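Local coordinates for 6-aminohexanoate-cyclic-dimer hydrolase (Arthrobacter sp., PDB 3A2Q), which hydrolyses the cyclic dimer of 6-aminohexanoate, a nylon-6 by-product, to the linear dimer, at residues Asn205-Ala210 against Ser313-Val318. The protein carries 1 engineered substitution. Sequence-based numbering, arbitrary orientation.
Sequences NVAGAA and STICDV
Val206 CG1 is the bump of this contact, pushed into the notch between two consecutive side chains of a helix, Ile315 and Cys316. It meets Ile315 CG2 at 4.1 Å and Cys316 SG likewise at 4.1 Å, and the two lines of approach open at about 85°. The notch is 5.6 Å wide between Ile315 CG2 and Cys316 SG. With CG1 anti to the backbone N of Val206 (chi1 -164°), this methyl rather than CG2 is the one presented to the helix. The fit is reciprocal: Ile315 CG2 faces the shallow hollow between Val206 CG1 and Ala207 CB, which lie 5.4 Å apart, and touches Ala207 CB more loosely, at 4.5 Å. Positive phi and psi from Asn205 to Ala207 wind this turn left-handed, and the contact is wholly apolar, with Val206 CA and Cys316 CA 6.7 Å apart. Both Val206 and Cys316 touch bound 6-aminohexanoic acid, making the junction part of the substrate pocket wall. Tyr312, one turn before Cys316, adds a further contact with Val206. Helix 356-378 packs on Ile315 through Cys362, Val363 and Leu366, while its Arg367 hydrogen-bonds Ala207 O. The pairing thus joins the turn leading into strand 211-216 of the large mixed sheet to helix 308-331, with helix 356-378 holding on to both.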
ATOM      1  N   ASN A 205       2.284   2.804 -15.275  1.00 26.98           N
ATOM      2  CA  ASN A 205       1.777   2.467 -13.945  1.00 26.93           C
ATOM      3  C   ASN A 205       0.356   1.925 -14.002  1.00 28.42           C
ATOM      4  O   ASN A 205      -0.543   2.402 -13.301  1.00 26.30           O
ATOM      5  CB  ASN A 205       1.844   3.686 -13.024  1.00 28.69           C
ATOM      6  CG  ASN A 205       3.266   4.159 -12.798  1.00 35.35           C
ATOM      7  OD1 ASN A 205       3.721   5.122 -13.415  1.00 39.18           O
ATOM      8  ND2 ASN A 205       3.981   3.470 -11.924  1.00 37.83           N
ATOM      9  N   VAL A 206       0.179   0.912 -14.844  1.00 27.38           N
ATOM     10  CA  VAL A 206      -1.099   0.253 -15.052  1.00 26.43           C
ATOM     11  C   VAL A 206      -2.156   1.283 -15.434  1.00 25.87           C
ATOM     12  O   VAL A 206      -3.236   1.348 -14.841  1.00 22.96           O
ATOM     13  CB  VAL A 206      -1.552  -0.532 -13.792  1.00 29.36           C
ATOM     14  CG1 VAL A 206      -2.656  -1.516 -14.169  1.00 28.97           C
ATOM     15  CG2 VAL A 206      -0.370  -1.280 -13.176  1.00 26.99           C
ATOM     16  N   ALA A 207      -1.821   2.090 -16.435  1.00 24.56           N
ATOM     17  CA  ALA A 207      -2.715   3.129 -16.944  1.00 25.66           C
ATOM     18  C   ALA A 207      -3.176   4.082 -15.847  1.00 26.19           C
ATOM     19  O   ALA A 207      -4.291   4.612 -15.899  1.00 26.38           O
ATOM     20  CB  ALA A 207      -3.919   2.492 -17.625  1.00 24.31           C
ATOM     21  N   GLY A 208      -2.315   4.298 -14.859  1.00 26.82           N
ATOM     22  CA  GLY A 208      -2.645   5.200 -13.769  1.00 26.85           C
ATOM     23  C   GLY A 208      -3.259   4.561 -12.537  1.00 27.42           C
ATOM     24  O   GLY A 208      -3.440   5.236 -11.521  1.00 29.32           O
ATOM     25  N   ALA A 209      -3.579   3.269 -12.607  1.00 24.43           N
ATOM     26  CA  ALA A 209      -4.175   2.582 -11.464  1.00 23.20           C
ATOM     27  C   ALA A 209      -3.175   2.327 -10.342  1.00 25.30           C
ATOM     28  O   ALA A 209      -3.555   2.284  -9.169  1.00 23.88           O
ATOM     29  CB  ALA A 209      -4.803   1.262 -11.907  1.00 24.44           C
ATOM     30  N   ALA A 210      -1.898   2.162 -10.691  1.00 23.00           N
ATOM     31  CA  ALA A 210      -0.858   1.914  -9.688  1.00 22.56           C
ATOM     32  C   ALA A 210      -0.345   3.221  -9.076  1.00 23.25           C
ATOM     33  O   ALA A 210       0.177   4.083  -9.783  1.00 24.04           O
ATOM     34  CB  ALA A 210       0.298   1.138 -10.310  1.00 23.84           C
ATOM     35  N   SER A 313      -8.298  -6.268 -15.811  1.00 25.98           N
ATOM     36  CA  SER A 313      -7.529  -7.505 -15.893  1.00 29.13           C
ATOM     37  C   SER A 313      -6.759  -7.585 -17.209  1.00 25.41           C
ATOM     38  O   SER A 313      -5.607  -8.013 -17.235  1.00 29.02           O
ATOM     39  CB  SER A 313      -8.466  -8.714 -15.773  1.00 27.79           C
ATOM     40  OG  SER A 313      -7.722  -9.918 -15.656  1.00 35.77           O
ATOM     41  N   THR A 314      -7.405  -7.180 -18.295  1.00 27.55           N
ATOM     42  CA  THR A 314      -6.771  -7.206 -19.610  1.00 28.74           C
ATOM     43  C   THR A 314      -5.558  -6.282 -19.632  1.00 29.91           C
ATOM     44  O   THR A 314      -4.510  -6.628 -20.171  1.00 27.47           O
ATOM     45  CB  THR A 314      -7.767  -6.787 -20.703  1.00 33.79           C
ATOM     46  OG1 THR A 314      -8.838  -7.740 -20.746  1.00 31.41           O
ATOM     47  CG2 THR A 314      -7.078  -6.722 -22.068  1.00 29.54           C
ATOM     48  N   ILE A 315      -5.701  -5.105 -19.029  1.00 29.10           N
ATOM     49  CA  ILE A 315      -4.597  -4.161 -18.973  1.00 27.53           C
ATOM     50  C   ILE A 315      -3.479  -4.768 -18.134  1.00 25.69           C
ATOM     51  O   ILE A 315      -2.300  -4.642 -18.470  1.00 29.28           O
ATOM     52  CB  ILE A 315      -5.049  -2.824 -18.359  1.00 26.06           C
ATOM     53  CG1 ILE A 315      -6.031  -2.137 -19.306  1.00 29.72           C
ATOM     54  CG2 ILE A 315      -3.838  -1.944 -18.077  1.00 22.88           C
ATOM     55  CD1 ILE A 315      -6.694  -0.902 -18.728  1.00 24.69           C
ATOM     56  N   CYS A 316      -3.853  -5.443 -17.050  1.00 25.93           N
ATOM     57  CA  CYS A 316      -2.876  -6.079 -16.176  1.00 26.14           C
ATOM     58  C   CYS A 316      -2.103  -7.184 -16.903  1.00 27.88           C
ATOM     59  O   CYS A 316      -0.907  -7.362 -16.666  1.00 26.55           O
ATOM     60  CB  CYS A 316      -3.564  -6.643 -14.930  1.00 28.93           C
ATOM     61  SG  CYS A 316      -3.999  -5.382 -13.698  1.00 33.20           S
ATOM     62  N   ASP A 317      -2.776  -7.921 -17.787  1.00 27.93           N
ATOM     63  CA  ASP A 317      -2.095  -8.980 -18.535  1.00 30.18           C
ATOM     64  C   ASP A 317      -0.952  -8.373 -19.339  1.00 30.07           C
ATOM     65  O   ASP A 317       0.159  -8.893 -19.346  1.00 31.61           O
ATOM     66  CB  ASP A 317      -3.051  -9.691 -19.498  1.00 29.26           C
ATOM     67  CG  ASP A 317      -4.054 -10.576 -18.787  1.00 29.44           C
ATOM     68  OD1 ASP A 317      -3.771 -11.002 -17.648  1.00 37.15           O
ATOM     69  OD2 ASP A 317      -5.119 -10.857 -19.378  1.00 29.84           O
ATOM     70  N   VAL A 318      -1.248  -7.268 -20.016  1.00 29.57           N
ATOM     71  CA  VAL A 318      -0.265  -6.566 -20.836  1.00 32.88           C
ATOM     72  C   VAL A 318       0.865  -5.991 -19.994  1.00 32.01           C
ATOM     73  O   VAL A 318       2.034  -6.080 -20.372  1.00 32.45           O
ATOM     74  CB  VAL A 318      -0.946  -5.430 -21.644  1.00 30.19           C
ATOM     75  CG1 VAL A 318       0.102  -4.539 -22.327  1.00 26.82           C
ATOM     76  CG2 VAL A 318      -1.880  -6.032 -22.678  1.00 31.32           C
TER